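Local coordinates for translation initiation factor eIF2 assembly protein (Schizosaccharomyces pombe, PDB 4ZGP) that acts as an ATP-dependent folding chaperone that binds the gamma subunit of eIF2 and so allows it to assemble with the alpha and beta subunits, at residues C32-P46 / D252-P264. Residues are numbered along the deposited sequence; the frame is centred on the assembly and turned at random.
Sequences CQFSSWYSLFRKLTP and DRAWLIDINPFYP. With ADP (adenosine-5'-diphosphate), chain C.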
loop_
_atom_site.group_PDB
_atom_site.type_symbol
_atom_site.label_atom_id
_atom_site.label_comp_id
_atom_site.label_asym_id
_atom_site.label_seq_id
_atom_site.Cartn_x
_atom_site.Cartn_y
_atom_site.Cartn_z
ATOM N N CYS A 32 2.459 -9.939 -1.137
ATOM C CA CYS A 32 2.088 -8.566 -0.810
ATOM C C CYS A 32 1.091 -7.961 -1.787
ATOM O O CYS A 32 0.716 -6.793 -1.623
ATOM C CB CYS A 32 3.339 -7.671 -0.752
ATOM S SG CYS A 32 4.247 -7.976 0.779
ATOM N N GLN A 33 0.679 -8.716 -2.800
ATOM C CA GLN A 33 -0.375 -8.209 -3.684
ATOM C C GLN A 33 -1.626 -7.930 -2.878
ATOM O O GLN A 33 -1.964 -8.693 -1.971
ATOM C CB GLN A 33 -0.722 -9.212 -4.785
ATOM C CG GLN A 33 0.369 -9.612 -5.749
ATOM C CD GLN A 33 -0.102 -10.788 -6.615
ATOM O OE1 GLN A 33 -0.593 -10.592 -7.715
ATOM N NE2 GLN A 33 0.013 -12.001 -6.086
ATOM N N PHE A 34 -2.344 -6.858 -3.221
ATOM C CA PHE A 34 -3.553 -6.501 -2.482
ATOM C C PHE A 34 -4.537 -7.675 -2.372
ATOM O O PHE A 34 -5.047 -7.973 -1.297
ATOM C CB PHE A 34 -4.262 -5.306 -3.155
ATOM C CG PHE A 34 -5.334 -4.709 -2.317
ATOM C CD1 PHE A 34 -5.041 -3.680 -1.427
ATOM C CD2 PHE A 34 -6.639 -5.160 -2.421
ATOM C CE1 PHE A 34 -6.031 -3.125 -0.642
ATOM C CE2 PHE A 34 -7.634 -4.614 -1.630
ATOM C CZ PHE A 34 -7.338 -3.604 -0.745
ATOM N N SER A 35 -4.791 -8.338 -3.488
ATOM C CA SER A 35 -5.726 -9.458 -3.468
ATOM C C SER A 35 -5.258 -10.568 -2.518
ATOM O O SER A 35 -6.073 -11.264 -1.937
ATOM C CB SER A 35 -5.923 -10.034 -4.868
ATOM O OG SER A 35 -4.699 -10.423 -5.458
ATOM N N SER A 36 -3.950 -10.719 -2.344
ATOM C CA SER A 36 -3.467 -11.790 -1.483
ATOM C C SER A 36 -3.709 -11.491 -0.007
ATOM O O SER A 36 -3.992 -12.392 0.762
ATOM C CB SER A 36 -1.975 -12.066 -1.730
ATOM O OG SER A 36 -1.759 -12.509 -3.060
ATOM N N TRP A 37 -3.602 -10.245 0.421
ATOM C CA TRP A 37 -3.752 -10.034 1.851
ATOM C C TRP A 37 -5.102 -9.455 2.230
ATOM O O TRP A 37 -5.533 -9.582 3.383
ATOM C CB TRP A 37 -2.602 -9.172 2.394
ATOM C CG TRP A 37 -2.452 -7.789 1.820
ATOM C CD1 TRP A 37 -1.587 -7.398 0.838
ATOM C CD2 TRP A 37 -3.166 -6.614 2.212
ATOM N NE1 TRP A 37 -1.726 -6.063 0.588
ATOM C CE2 TRP A 37 -2.687 -5.550 1.415
ATOM C CE3 TRP A 37 -4.181 -6.361 3.140
ATOM C CZ2 TRP A 37 -3.187 -4.253 1.514
ATOM C CZ3 TRP A 37 -4.669 -5.061 3.246
ATOM C CH2 TRP A 37 -4.172 -4.028 2.432
ATOM N N TYR A 38 -5.792 -8.849 1.270
ATOM C CA TYR A 38 -7.105 -8.262 1.568
ATOM C C TYR A 38 -8.047 -9.368 2.025
ATOM O O TYR A 38 -8.803 -9.196 2.970
ATOM C CB TYR A 38 -7.698 -7.529 0.359
ATOM C CG TYR A 38 -9.057 -6.934 0.660
ATOM C CD1 TYR A 38 -9.175 -5.805 1.459
ATOM C CD2 TYR A 38 -10.224 -7.516 0.173
ATOM C CE1 TYR A 38 -10.423 -5.261 1.750
ATOM C CE2 TYR A 38 -11.471 -6.980 0.468
ATOM C CZ TYR A 38 -11.560 -5.853 1.261
ATOM O OH TYR A 38 -12.788 -5.291 1.567
ATOM N N SER A 39 -7.950 -10.501 1.331
ATOM C CA SER A 39 -8.630 -11.750 1.654
ATOM C C SER A 39 -8.382 -12.194 3.091
ATOM O O SER A 39 -9.319 -12.457 3.840
ATOM C CB SER A 39 -8.153 -12.837 0.692
ATOM O OG SER A 39 -6.756 -12.660 0.459
ATOM N N LEU A 40 -7.109 -12.260 3.469
ATOM C CA LEU A 40 -6.730 -12.569 4.847
ATOM C C LEU A 40 -7.305 -11.646 5.902
ATOM O O LEU A 40 -7.701 -12.099 6.971
ATOM C CB LEU A 40 -5.205 -12.530 4.995
ATOM C CG LEU A 40 -4.400 -13.539 4.196
ATOM C CD1 LEU A 40 -2.896 -13.359 4.486
ATOM C CD2 LEU A 40 -4.875 -14.966 4.552
ATOM N N PHE A 41 -7.291 -10.348 5.614
ATOM C CA PHE A 41 -7.446 -9.336 6.637
ATOM C C PHE A 41 -8.634 -8.405 6.386
ATOM O O PHE A 41 -8.621 -7.256 6.812
ATOM C CB PHE A 41 -6.127 -8.531 6.734
ATOM C CG PHE A 41 -4.942 -9.409 7.043
ATOM C CD1 PHE A 41 -5.041 -10.339 8.044
ATOM C CD2 PHE A 41 -3.785 -9.335 6.298
ATOM C CE1 PHE A 41 -3.975 -11.198 8.346
ATOM C CE2 PHE A 41 -2.709 -10.168 6.594
ATOM C CZ PHE A 41 -2.815 -11.100 7.617
ATOM N N ARG A 42 -9.663 -8.924 5.716
ATOM C CA ARG A 42 -10.838 -8.131 5.362
ATOM C C ARG A 42 -11.452 -7.431 6.567
ATOM O O ARG A 42 -11.881 -6.289 6.468
ATOM C CB ARG A 42 -11.886 -9.031 4.679
ATOM C CG ARG A 42 -13.151 -8.305 4.203
ATOM C CD ARG A 42 -14.185 -9.311 3.684
ATOM N NE ARG A 42 -13.559 -10.296 2.804
ATOM C CZ ARG A 42 -13.574 -10.244 1.474
ATOM N NH1 ARG A 42 -14.208 -9.260 0.844
ATOM N NH2 ARG A 42 -12.962 -11.187 0.772
ATOM N N LYS A 43 -11.467 -8.093 7.715
ATOM C CA LYS A 43 -12.068 -7.511 8.913
ATOM C C LYS A 43 -11.231 -6.386 9.551
ATOM O O LYS A 43 -11.708 -5.688 10.449
ATOM C CB LYS A 43 -12.314 -8.604 9.956
ATOM C CG LYS A 43 -13.316 -9.686 9.514
ATOM C CD LYS A 43 -13.211 -10.929 10.393
ATOM C CE LYS A 43 -13.916 -12.123 9.742
ATOM N NZ LYS A 43 -13.701 -13.382 10.509
ATOM N N LEU A 44 -9.995 -6.215 9.089
ATOM C CA LEU A 44 -9.062 -5.265 9.715
ATOM C C LEU A 44 -8.761 -4.050 8.849
ATOM O O LEU A 44 -8.076 -3.126 9.280
ATOM C CB LEU A 44 -7.737 -5.976 10.041
ATOM C CG LEU A 44 -7.838 -7.329 10.751
ATOM C CD1 LEU A 44 -6.479 -8.023 10.725
ATOM C CD2 LEU A 44 -8.298 -7.160 12.183
ATOM N N THR A 45 -9.292 -4.037 7.637
ATOM C CA THR A 45 -8.819 -3.114 6.618
ATOM C C THR A 45 -10.021 -2.419 5.992
ATOM O O THR A 45 -11.116 -2.987 5.940
ATOM C CB THR A 45 -7.962 -3.866 5.540
ATOM O OG1 THR A 45 -7.343 -2.938 4.639
ATOM C CG2 THR A 45 -8.825 -4.810 4.755
ATOM N N PRO A 46 -9.843 -1.170 5.564
ATOM C CA PRO A 46 -11.016 -0.471 5.020
ATOM C C PRO A 46 -11.570 -1.147 3.777
ATOM O O PRO A 46 -10.846 -1.783 3.003
ATOM C CB PRO A 46 -10.472 0.920 4.703
ATOM C CG PRO A 46 -9.305 1.094 5.664
ATOM C CD PRO A 46 -8.675 -0.279 5.672
ATOM N N ASP A 252 -8.962 5.131 18.732
ATOM C CA ASP A 252 -8.598 3.907 19.449
ATOM C C ASP A 252 -8.825 2.640 18.636
ATOM O O ASP A 252 -8.954 1.551 19.198
ATOM C CB ASP A 252 -9.362 3.801 20.776
ATOM C CG ASP A 252 -8.831 4.750 21.822
ATOM O OD1 ASP A 252 -7.612 5.046 21.792
ATOM O OD2 ASP A 252 -9.629 5.198 22.675
ATOM N N ARG A 253 -8.866 2.792 17.318
ATOM C CA ARG A 253 -9.031 1.665 16.417
ATOM C C ARG A 253 -7.951 1.694 15.346
ATOM O O ARG A 253 -7.766 2.710 14.662
ATOM C CB ARG A 253 -10.410 1.691 15.762
ATOM C CG ARG A 253 -10.683 0.501 14.862
ATOM C CD ARG A 253 -12.148 0.466 14.445
ATOM N NE ARG A 253 -12.455 -0.713 13.641
ATOM C CZ ARG A 253 -13.662 -1.001 13.165
ATOM N NH1 ARG A 253 -14.691 -0.192 13.410
ATOM N NH2 ARG A 253 -13.841 -2.100 12.444
ATOM N N ALA A 254 -7.258 0.573 15.192
ATOM C CA ALA A 254 -6.202 0.463 14.201
ATOM C C ALA A 254 -6.762 -0.190 12.947
ATOM O O ALA A 254 -7.513 -1.170 13.021
ATOM C CB ALA A 254 -5.022 -0.334 14.761
ATOM N N TRP A 255 -6.447 0.397 11.800
ATOM C CA TRP A 255 -6.832 -0.153 10.518
ATOM C C TRP A 255 -5.595 -0.531 9.741
ATOM O O TRP A 255 -4.713 0.296 9.567
ATOM C CB TRP A 255 -7.615 0.869 9.701
ATOM C CG TRP A 255 -8.861 1.294 10.348
ATOM C CD1 TRP A 255 -9.004 2.250 11.317
ATOM C CD2 TRP A 255 -10.165 0.784 10.082
ATOM N NE1 TRP A 255 -10.325 2.353 11.681
ATOM C CE2 TRP A 255 -11.062 1.476 10.926
ATOM C CE3 TRP A 255 -10.667 -0.187 9.203
ATOM C CZ2 TRP A 255 -12.438 1.223 10.922
ATOM C CZ3 TRP A 255 -12.034 -0.433 9.197
ATOM C CH2 TRP A 255 -12.902 0.268 10.055
ATOM N N LEU A 256 -5.551 -1.753 9.230
ATOM C CA LEU A 256 -4.478 -2.130 8.309
ATOM C C LEU A 256 -4.644 -1.422 6.970
ATOM O O LEU A 256 -5.699 -1.501 6.364
ATOM C CB LEU A 256 -4.476 -3.654 8.112
ATOM C CG LEU A 256 -3.464 -4.197 7.106
ATOM C CD1 LEU A 256 -2.033 -4.053 7.657
ATOM C CD2 LEU A 256 -3.757 -5.672 6.812
ATOM N N ILE A 257 -3.612 -0.738 6.486
ATOM C CA ILE A 257 -3.736 -0.006 5.227
ATOM C C ILE A 257 -2.990 -0.685 4.084
ATOM O O ILE A 257 -3.470 -0.727 2.952
ATOM C CB ILE A 257 -3.236 1.456 5.388
ATOM C CG1 ILE A 257 -4.072 2.174 6.453
ATOM C CG2 ILE A 257 -3.260 2.207 4.061
ATOM C CD1 ILE A 257 -5.568 2.278 6.096
ATOM N N ASP A 258 -1.818 -1.254 4.371
ATOM C CA ASP A 258 -1.061 -1.891 3.300
ATOM C C ASP A 258 -0.036 -2.830 3.914
ATOM O O ASP A 258 0.280 -2.716 5.093
ATOM C CB ASP A 258 -0.362 -0.841 2.422
ATOM C CG ASP A 258 0.009 -1.371 1.029
ATOM O OD1 ASP A 258 -0.419 -2.471 0.625
ATOM O OD2 ASP A 258 0.729 -0.660 0.315
ATOM N N ILE A 259 0.444 -3.760 3.103
ATOM C CA ILE A 259 1.533 -4.650 3.501
ATOM C C ILE A 259 2.542 -4.629 2.352
ATOM O O ILE A 259 2.177 -4.761 1.186
ATOM C CB ILE A 259 1.045 -6.104 3.812
ATOM C CG1 ILE A 259 0.044 -6.119 4.983
ATOM C CG2 ILE A 259 2.256 -7.009 4.172
ATOM C CD1 ILE A 259 -0.432 -7.504 5.410
ATOM N N ASN A 260 3.818 -4.444 2.678
ATOM C CA ASN A 260 4.872 -4.347 1.682
ATOM C C ASN A 260 6.068 -5.233 2.037
ATOM O O ASN A 260 6.201 -5.616 3.185
ATOM C CB ASN A 260 5.340 -2.907 1.565
ATOM C CG ASN A 260 4.324 -2.038 0.877
ATOM O OD1 ASN A 260 4.053 -2.222 -0.300
ATOM N ND2 ASN A 260 3.762 -1.090 1.603
ATOM N N PRO A 261 6.931 -5.551 1.055
ATOM C CA PRO A 261 8.071 -6.426 1.404
ATOM C C PRO A 261 9.082 -5.789 2.354
ATOM O O PRO A 261 9.230 -4.575 2.401
ATOM C CB PRO A 261 8.723 -6.699 0.041
ATOM C CG PRO A 261 7.610 -6.534 -0.946
ATOM C CD PRO A 261 6.834 -5.356 -0.405
ATOM N N PHE A 262 9.764 -6.626 3.131
ATOM C CA PHE A 262 10.860 -6.172 3.998
ATOM C C PHE A 262 12.091 -6.070 3.108
ATOM O O PHE A 262 12.882 -7.007 3.013
ATOM C CB PHE A 262 11.073 -7.155 5.151
ATOM C CG PHE A 262 11.967 -6.646 6.253
ATOM C CD1 PHE A 262 11.448 -5.889 7.297
ATOM C CD2 PHE A 262 13.319 -6.971 6.268
ATOM C CE1 PHE A 262 12.257 -5.434 8.328
ATOM C CE2 PHE A 262 14.141 -6.524 7.303
ATOM C CZ PHE A 262 13.618 -5.748 8.325
ATOM N N TYR A 263 12.211 -4.941 2.428
ATOM C CA TYR A 263 13.207 -4.768 1.373
ATOM C C TYR A 263 13.320 -3.282 1.050
ATOM O O TYR A 263 12.322 -2.565 1.107
ATOM C CB TYR A 263 12.804 -5.583 0.146
ATOM C CG TYR A 263 13.882 -5.651 -0.904
ATOM C CD1 TYR A 263 15.002 -6.461 -0.719
ATOM C CD2 TYR A 263 13.792 -4.906 -2.065
ATOM C CE1 TYR A 263 16.008 -6.528 -1.675
ATOM C CE2 TYR A 263 14.798 -4.962 -3.029
ATOM C CZ TYR A 263 15.902 -5.772 -2.818
ATOM O OH TYR A 263 16.901 -5.849 -3.762
ATOM N N PRO A 264 14.538 -2.796 0.726
ATOM C CA PRO A 264 14.742 -1.345 0.627
ATOM C C PRO A 264 13.874 -0.603 -0.381
ATOM O O PRO A 264 13.806 0.613 -0.270
ATOM C CB PRO A 264 16.226 -1.232 0.244
ATOM C CG PRO A 264 16.843 -2.408 0.919
ATOM C CD PRO A 264 15.825 -3.518 0.727
HETATM P PB ADP C . 1.548 2.815 -0.117
HETATM O O1B ADP C . 1.688 1.690 0.897
HETATM O O2B ADP C . 1.910 2.414 -1.535
HETATM O O3B ADP C . 2.134 4.105 0.419
HETATM P PA ADP C . -1.161 3.135 0.861
HETATM O O1A ADP C . -0.510 2.740 2.164
HETATM O O2A ADP C . -2.386 2.425 0.311
HETATM O O3A ADP C . -0.042 3.098 -0.305
HETATM O "O5'" ADP C . -1.528 4.692 0.992
HETATM C "C5'" ADP C . -0.751 5.723 0.382
HETATM C "C4'" ADP C . -1.290 7.015 0.972
HETATM O "O4'" ADP C . -2.557 7.309 0.380
HETATM C "C3'" ADP C . -1.537 6.857 2.464
HETATM O "O3'" ADP C . -0.474 7.436 3.226
HETATM C "C2'" ADP C . -2.853 7.559 2.725
HETATM O "O2'" ADP C . -2.641 8.867 3.262
HETATM C "C1'" ADP C . -3.520 7.686 1.370
HETATM N N9 ADP C . -4.648 6.723 1.337
HETATM C C8 ADP C . -4.530 5.390 1.152
HETATM N N7 ADP C . -5.750 4.788 1.177
HETATM C C5 ADP C . -6.677 5.751 1.382
HETATM C C6 ADP C . -8.153 5.797 1.502
HETATM N N6 ADP C . -8.871 4.647 1.405
HETATM N N1 ADP C . -8.742 7.005 1.709
HETATM C C2 ADP C . -8.002 8.133 1.790
HETATM N N3 ADP C . -6.656 8.166 1.689
HETATM C C4 ADP C . -5.947 7.025 1.484
HETATM O O HOH W 1 1.901 -4.136 -1.484
HETATM O O HOH W 2 -1.086 -4.019 -1.796
HETATM O O HOH W 3 -11.940 -3.093 10.818
#
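Asp258 OD1, set beside the indole of Trp37, is gripped from several quarters: Lys115 makes a salt bridge to it, Ile259 N gives it a weak bond, and a water lies 2.9 Å from OD1. The same water accepts from Trp37 NE1, which ties the indole to the carboxylate; the two planes stand 43° apart. Trp37 reaches the strand because its CG sits between the backbone N and the carbonyl carbon (chi1 60°), turning one ring face onto the backbone of Asp258 and Ile259. Ile259 CB lies almost squarely over the five-membered ring in a CH-pi contact, 4.2 Å from its centroid and 9° off the normal, while Trp37 CZ3 meets Leu256 CD2 at 3.7 Å. Phe41 shares both aliphatic partners, its CE2 touching Ile259 CD1. An alanine in place of Trp37 takes away the NE1 donor, which would probably leave the water beside Asp258 less firmly placed and open a gap over Ile259 and Leu256. Farther along, Leu44 O receives Leu256 N at 2.9 Å, and Thr45 OG1 donates to Leu256 O at 2.8 Å, so a single residue is held through both its backbone polar atoms. Asp258 OD2 turns instead to the ADP beta-phosphate, 2.6 Å from O1B; strand 253-261, with its classic bulge at Ile257 and Asp258 opposite Asp246, thus forms one wall of the nucleotide site of an ATP-grasp fold.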